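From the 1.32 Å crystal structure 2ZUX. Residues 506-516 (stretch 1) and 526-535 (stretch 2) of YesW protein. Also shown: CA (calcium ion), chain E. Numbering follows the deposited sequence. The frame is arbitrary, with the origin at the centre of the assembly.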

ATOM      1  N   ASP A 506       6.652  -2.437  -6.133  1.00  9.77           N
ATOM      2  CA  ASP A 506       7.977  -2.505  -6.760  1.00  9.64           C
ATOM      3  C   ASP A 506       9.041  -2.425  -5.672  1.00 10.59           C
ATOM      4  O   ASP A 506       9.498  -1.333  -5.310  1.00 11.16           O
ATOM      5  CB  ASP A 506       8.174  -1.379  -7.769  1.00  9.99           C
ATOM      6  CG  ASP A 506       9.577  -1.353  -8.339  1.00 10.09           C
ATOM      7  OD1 ASP A 506      10.268  -2.401  -8.299  1.00 10.56           O
ATOM      8  OD2 ASP A 506       9.981  -0.289  -8.828  1.00 10.37           O
ATOM      9  N   LEU A 507       9.423  -3.584  -5.143  1.00 10.76           N
ATOM     10  CA  LEU A 507      10.356  -3.605  -4.020  1.00 12.50           C
ATOM     11  C   LEU A 507      11.769  -4.059  -4.374  1.00 12.02           C
ATOM     12  O   LEU A 507      12.668  -3.918  -3.560  1.00 11.74           O
ATOM     13  CB  LEU A 507       9.789  -4.374  -2.817  1.00 14.29           C
ATOM     14  CG  LEU A 507       9.083  -5.712  -2.974  1.00 16.52           C
ATOM     15  CD1 LEU A 507      10.057  -6.818  -3.321  1.00 19.56           C
ATOM     16  CD2 LEU A 507       8.340  -6.067  -1.685  1.00 14.85           C
ATOM     17  N   LEU A 508      11.953  -4.606  -5.571  1.00 11.97           N
ATOM     18  CA  LEU A 508      13.291  -4.942  -6.075  1.00 12.42           C
ATOM     19  C   LEU A 508      13.254  -4.971  -7.595  1.00 11.84           C
ATOM     20  O   LEU A 508      12.184  -4.923  -8.193  1.00 11.37           O
ATOM     21  CB  LEU A 508      13.808  -6.269  -5.511  1.00 13.82           C
ATOM     22  CG  LEU A 508      12.916  -7.498  -5.528  1.00 15.69           C
ATOM     23  CD1 LEU A 508      12.946  -8.191  -6.877  1.00 16.71           C
ATOM     24  CD2 LEU A 508      13.351  -8.472  -4.417  1.00 17.36           C
ATOM     25  N   GLY A 509      14.421  -5.018  -8.223  1.00 11.47           N
ATOM     26  CA  GLY A 509      14.486  -5.103  -9.674  1.00 11.06           C
ATOM     27  C   GLY A 509      14.009  -3.835 -10.354  1.00 10.55           C
ATOM     28  O   GLY A 509      14.022  -2.755  -9.753  1.00 10.44           O
ATOM     29  N   ASP A 510      13.582  -3.985 -11.607  1.00 10.73           N
ATOM     30  CA  ASP A 510      13.117  -2.849 -12.398  1.00 10.86           C
ATOM     31  C   ASP A 510      11.690  -2.446 -12.042  1.00 11.09           C
ATOM     32  O   ASP A 510      11.125  -2.925 -11.058  1.00 10.70           O
ATOM     33  CB  ASP A 510      13.306  -3.096 -13.910  1.00 10.91           C
ATOM     34  CG  ASP A 510      12.345  -4.137 -14.489  1.00 11.58           C
ATOM     35  OD1 ASP A 510      11.323  -4.496 -13.855  1.00 11.17           O
ATOM     36  OD2 ASP A 510      12.598  -4.564 -15.639  1.00 12.94           O
ATOM     37  N   TRP A 511      11.114  -1.567 -12.849  1.00 10.90           N
ATOM     38  CA  TRP A 511       9.879  -0.874 -12.498  1.00 10.42           C
ATOM     39  C   TRP A 511       8.642  -1.751 -12.328  1.00 10.20           C
ATOM     40  O   TRP A 511       7.653  -1.288 -11.755  1.00 10.29           O
ATOM     41  CB  TRP A 511       9.595   0.236 -13.509  1.00 11.03           C
ATOM     42  CG  TRP A 511       9.328  -0.252 -14.900  1.00 10.33           C
ATOM     43  CD1 TRP A 511      10.261  -0.551 -15.853  1.00 11.93           C
ATOM     44  CD2 TRP A 511       8.047  -0.482 -15.508  1.00 10.31           C
ATOM     45  NE1 TRP A 511       9.639  -0.960 -17.013  1.00 11.73           N
ATOM     46  CE2 TRP A 511       8.282  -0.938 -16.827  1.00 11.04           C
ATOM     47  CE3 TRP A 511       6.720  -0.360 -15.062  1.00 10.27           C
ATOM     48  CZ2 TRP A 511       7.242  -1.256 -17.710  1.00 11.73           C
ATOM     49  CZ3 TRP A 511       5.687  -0.677 -15.949  1.00 11.89           C
ATOM     50  CH2 TRP A 511       5.958  -1.123 -17.252  1.00 11.70           C
ATOM     51  N   ARG A 512       8.668  -2.994 -12.806  1.00  9.39           N
ATOM     52  CA  ARG A 512       7.498  -3.842 -12.607  1.00  9.69           C
ATOM     53  C   ARG A 512       7.305  -4.141 -11.121  1.00  9.10           C
ATOM     54  O   ARG A 512       8.251  -4.086 -10.332  1.00  9.63           O
ATOM     55  CB  ARG A 512       7.572  -5.122 -13.436  1.00  9.56           C
ATOM     56  CG  ARG A 512       7.061  -4.964 -14.876  1.00  9.74           C
ATOM     57  CD  ARG A 512       8.050  -4.242 -15.797  1.00 10.16           C
ATOM     58  NE  ARG A 512       9.347  -4.916 -15.910  1.00 10.34           N
ATOM     59  CZ  ARG A 512       9.585  -5.973 -16.683  1.00 10.90           C
ATOM     60  NH1 ARG A 512      10.800  -6.498 -16.714  1.00 12.10           N
ATOM     61  NH2 ARG A 512       8.618  -6.509 -17.417  1.00 11.05           N
ATOM     62  N   GLU A 513       6.067  -4.432 -10.739  1.00  9.34           N
ATOM     63  CA  GLU A 513       5.739  -4.653  -9.344  1.00  9.37           C
ATOM     64  C   GLU A 513       5.922  -6.111  -8.938  1.00  9.69           C
ATOM     65  O   GLU A 513       5.554  -7.010  -9.673  1.00 10.06           O
ATOM     66  CB  GLU A 513       4.303  -4.208  -9.097  1.00  9.44           C
ATOM     67  CG  GLU A 513       4.065  -2.752  -9.445  1.00  9.51           C
ATOM     68  CD  GLU A 513       2.635  -2.331  -9.219  1.00  9.72           C
ATOM     69  OE1 GLU A 513       1.840  -2.455 -10.172  1.00  9.40           O
ATOM     70  OE2 GLU A 513       2.317  -1.906  -8.083  1.00  9.82           O
ATOM     71  N   GLU A 514       6.502  -6.316  -7.760  1.00  9.19           N
ATOM     72  CA  GLU A 514       6.596  -7.645  -7.157  1.00  9.63           C
ATOM     73  C   GLU A 514       5.306  -7.952  -6.416  1.00  9.92           C
ATOM     74  O   GLU A 514       4.543  -7.041  -6.050  1.00 10.00           O
ATOM     75  CB  GLU A 514       7.765  -7.712  -6.177  1.00  9.80           C
ATOM     76  CG  GLU A 514       9.145  -7.795  -6.822  1.00  9.62           C
ATOM     77  CD  GLU A 514       9.469  -6.608  -7.725  1.00  9.53           C
ATOM     78  OE1 GLU A 514       9.425  -5.447  -7.248  1.00  9.83           O
ATOM     79  OE2 GLU A 514       9.764  -6.832  -8.925  1.00 10.23           O
ATOM     80  N   VAL A 515       5.055  -9.240  -6.208  1.00  9.93           N
ATOM     81  CA  VAL A 515       3.932  -9.672  -5.384  1.00 10.44           C
ATOM     82  C   VAL A 515       4.462 -10.523  -4.249  1.00 10.28           C
ATOM     83  O   VAL A 515       5.285 -11.417  -4.461  1.00 10.66           O
ATOM     84  CB  VAL A 515       2.906 -10.500  -6.163  1.00 10.92           C
ATOM     85  CG1 VAL A 515       1.654 -10.704  -5.321  1.00 11.37           C
ATOM     86  CG2 VAL A 515       2.551  -9.830  -7.468  1.00 12.81           C
ATOM     87  N   VAL A 516       3.985 -10.234  -3.043  1.00 10.15           N
ATOM     88  CA  VAL A 516       4.280 -11.046  -1.880  1.00 10.42           C
ATOM     89  C   VAL A 516       2.994 -11.779  -1.511  1.00 10.45           C
ATOM     90  O   VAL A 516       2.005 -11.139  -1.135  1.00 10.78           O
ATOM     91  CB  VAL A 516       4.750 -10.190  -0.690  1.00 10.18           C
ATOM     92  CG1 VAL A 516       5.131 -11.084   0.498  1.00 11.09           C
ATOM     93  CG2 VAL A 516       5.917  -9.292  -1.104  1.00 11.07           C
ATOM     94  N   ARG A 526       6.251 -15.631  -0.107  1.00 11.58           N
ATOM     95  CA  ARG A 526       6.935 -15.768  -1.382  1.00 11.58           C
ATOM     96  C   ARG A 526       6.908 -14.442  -2.111  1.00 11.04           C
ATOM     97  O   ARG A 526       5.841 -13.849  -2.272  1.00 11.57           O
ATOM     98  CB  ARG A 526       6.250 -16.817  -2.250  1.00 11.72           C
ATOM     99  CG  ARG A 526       6.306 -18.236  -1.714  1.00 12.05           C
ATOM    100  CD  ARG A 526       5.648 -19.148  -2.710  1.00 14.43           C
ATOM    101  NE  ARG A 526       5.636 -20.543  -2.287  1.00 16.23           N
ATOM    102  CZ  ARG A 526       5.009 -21.501  -2.958  1.00 16.94           C
ATOM    103  NH1 ARG A 526       4.357 -21.209  -4.075  1.00 17.63           N
ATOM    104  NH2 ARG A 526       5.035 -22.747  -2.506  1.00 18.61           N
ATOM    105  N   ILE A 527       8.081 -13.984  -2.545  1.00 10.98           N
ATOM    106  CA  ILE A 527       8.176 -12.755  -3.318  1.00 11.26           C
ATOM    107  C   ILE A 527       8.378 -13.127  -4.782  1.00 11.04           C
ATOM    108  O   ILE A 527       9.417 -13.687  -5.137  1.00 11.39           O
ATOM    109  CB  ILE A 527       9.353 -11.875  -2.861  1.00 11.05           C
ATOM    110  CG1 ILE A 527       9.329 -11.669  -1.337  1.00 11.42           C
ATOM    111  CG2 ILE A 527       9.330 -10.538  -3.617  1.00 12.10           C
ATOM    112  CD1 ILE A 527      10.523 -10.880  -0.799  1.00 12.89           C
ATOM    113  N   TYR A 528       7.383 -12.835  -5.615  1.00 11.01           N
ATOM    114  CA  TYR A 528       7.461 -13.074  -7.053  1.00 10.90           C
ATOM    115  C   TYR A 528       7.912 -11.793  -7.741  1.00 11.07           C
ATOM    116  O   TYR A 528       7.373 -10.721  -7.474  1.00 10.89           O
ATOM    117  CB  TYR A 528       6.091 -13.479  -7.597  1.00 11.34           C
ATOM    118  CG  TYR A 528       5.646 -14.873  -7.199  1.00 12.05           C
ATOM    119  CD1 TYR A 528       5.691 -15.927  -8.116  1.00 12.34           C
ATOM    120  CD2 TYR A 528       5.179 -15.141  -5.914  1.00 12.62           C
ATOM    121  CE1 TYR A 528       5.280 -17.212  -7.750  1.00 13.25           C
ATOM    122  CE2 TYR A 528       4.767 -16.420  -5.545  1.00 14.16           C
ATOM    123  CZ  TYR A 528       4.825 -17.440  -6.466  1.00 14.12           C
ATOM    124  OH  TYR A 528       4.414 -18.705  -6.083  1.00 14.96           O
ATOM    125  N   THR A 529       8.911 -11.906  -8.609  1.00 11.21           N
ATOM    126  CA  THR A 529       9.363 -10.800  -9.445  1.00 11.26           C
ATOM    127  C   THR A 529       9.255 -11.250 -10.892  1.00 11.48           C
ATOM    128  O   THR A 529       9.497 -12.416 -11.202  1.00 11.79           O
ATOM    129  CB  THR A 529      10.802 -10.335  -9.083  1.00 11.09           C
ATOM    130  OG1 THR A 529      11.064  -9.056  -9.678  1.00 11.00           O
ATOM    131  CG2 THR A 529      11.872 -11.335  -9.543  1.00 11.79           C
ATOM    132  N   THR A 530       8.872 -10.349 -11.781  1.00 11.47           N
ATOM    133  CA  THR A 530       8.693 -10.728 -13.172  1.00 11.41           C
ATOM    134  C   THR A 530      10.017 -11.068 -13.864  1.00 11.71           C
ATOM    135  O   THR A 530      11.062 -10.481 -13.563  1.00 11.63           O
ATOM    136  CB  THR A 530       7.921  -9.652 -13.966  1.00 11.78           C
ATOM    137  OG1 THR A 530       7.484 -10.224 -15.202  1.00 12.10           O
ATOM    138  CG2 THR A 530       8.779  -8.422 -14.249  1.00 11.81           C
ATOM    139  N   THR A 531       9.946 -12.028 -14.783  1.00 12.40           N
ATOM    140  CA  THR A 531      11.072 -12.313 -15.679  1.00 13.09           C
ATOM    141  C   THR A 531      10.693 -12.080 -17.138  1.00 13.53           C
ATOM    142  O   THR A 531      11.381 -12.549 -18.056  1.00 14.14           O
ATOM    143  CB  THR A 531      11.632 -13.742 -15.498  1.00 13.32           C
ATOM    144  OG1 THR A 531      10.598 -14.696 -15.747  1.00 14.24           O
ATOM    145  CG2 THR A 531      12.171 -13.923 -14.089  1.00 13.93           C
ATOM    146  N   ILE A 532       9.610 -11.338 -17.356  1.00 13.01           N
ATOM    147  CA  ILE A 532       9.216 -10.942 -18.707  1.00 13.20           C
ATOM    148  C   ILE A 532      10.049  -9.721 -19.101  1.00 13.85           C
ATOM    149  O   ILE A 532       9.999  -8.691 -18.423  1.00 13.56           O
ATOM    150  CB  ILE A 532       7.712 -10.622 -18.785  1.00 13.34           C
ATOM    151  CG1 ILE A 532       6.889 -11.863 -18.430  1.00 13.45           C
ATOM    152  CG2 ILE A 532       7.341 -10.125 -20.187  1.00 13.63           C
ATOM    153  CD1 ILE A 532       5.436 -11.580 -18.050  1.00 14.42           C
ATOM    154  N   PRO A 533      10.841  -9.829 -20.186  1.00 14.09           N
ATOM    155  CA  PRO A 533      11.651  -8.686 -20.600  1.00 14.34           C
ATOM    156  C   PRO A 533      10.825  -7.467 -20.988  1.00 14.03           C
ATOM    157  O   PRO A 533       9.705  -7.594 -21.484  1.00 14.07           O
ATOM    158  CB  PRO A 533      12.424  -9.218 -21.814  1.00 14.75           C
ATOM    159  CG  PRO A 533      12.397 -10.708 -21.663  1.00 15.84           C
ATOM    160  CD  PRO A 533      11.072 -11.006 -21.047  1.00 14.52           C
ATOM    161  N   THR A 534      11.394  -6.294 -20.751  1.00 14.05           N
ATOM    162  CA  THR A 534      10.776  -5.039 -21.158  1.00 14.14           C
ATOM    163  C   THR A 534      11.764  -4.163 -21.917  1.00 14.53           C
ATOM    164  O   THR A 534      12.968  -4.199 -21.655  1.00 14.82           O
ATOM    165  CB  THR A 534      10.178  -4.263 -19.955  1.00 13.97           C
ATOM    166  OG1 THR A 534       9.483  -3.103 -20.438  1.00 14.16           O
ATOM    167  CG2 THR A 534      11.247  -3.830 -18.959  1.00 13.46           C
ATOM    168  N   GLU A 535      11.250  -3.385 -22.864  1.00 15.00           N
ATOM    169  CA  GLU A 535      12.056  -2.376 -23.544  1.00 16.63           C
ATOM    170  C   GLU A 535      12.047  -1.046 -22.787  1.00 16.01           C
ATOM    171  O   GLU A 535      12.730  -0.101 -23.182  1.00 17.00           O
ATOM    172  CB  GLU A 535      11.543  -2.153 -24.975  1.00 16.91           C
ATOM    173  CG  GLU A 535      10.189  -1.446 -25.039  1.00 19.99           C
ATOM    174  CD  GLU A 535       9.589  -1.406 -26.432  1.00 20.20           C
ATOM    175  OE1 GLU A 535      10.295  -1.000 -27.379  1.00 25.84           O
ATOM    176  OE2 GLU A 535       8.400  -1.770 -26.571  1.00 25.34           O
TER
HETATM  177 CA    CA E 631      10.352  -4.485  -9.487  1.00  9.78          CA
HETATM  178  O   HOH W   1      10.923  -5.747 -11.498  1.00 10.63           O
HETATM  179  O   HOH W   2       7.971  -7.832 -10.922  1.00 10.70           O

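A metal ion can gather a loop and the start of a strand around itself and leave a ligand side chain free to bond a neighbouring segment, as this calcium site in YesW protein illustrates. All the protein ligands come from the first stretch: D506 OD1, the carbonyl oxygens of L508, D510 and R512, and both carboxylate oxygens of E514, with one water completing the set. E514 also reaches the second stretch, because T529 OG1 donates a hydrogen bond to E514 OE2 (2.7 Å), tying the neighbouring segment to a metal ligand. A second water extends this link, donating to E514 OE2 and accepting from T530 N.

The other polar anchor is R512. Its NH1 and NH2 both donate to I532 O, at 2.9 and 2.8 Å, so one carbonyl at the guanidinium edge is held by two nitrogens. D510 engages another edge of the group: R512 NE donates to D510 OD1 (2.9 Å), and R512 NH1 forms a salt bridge with D510 OD2 (2.9 Å). Arginine suits this place because its planar head has donors enough for both partners and leaves two faces free for packing. T530 CG2 lies over one face and T534 CG2 over the opposite one; the latter methyl also lies 3.8 Å from W511 NE1.

Beyond the loop, the two stretches pair as antiparallel strands. V515 and Y528 form the hydrogen-bonded pair, with V515 N to Y528 O at 3.0 Å and Y528 N to V515 O at 2.8 Å. The next pair, V516 and I527, is non-hydrogen-bonded, and its side chains lie on the sheet face opposite those of V515 and Y528, with V516 CG2 4.2 Å from I527 CG1. I527 CG2 meets L507 CD1 at 3.8 Å, so branched aliphatic I527 packs against both loop and strand. The contact buries 637 Å², both sides summed, and R512, I527 and T534 are among the residues it covers most.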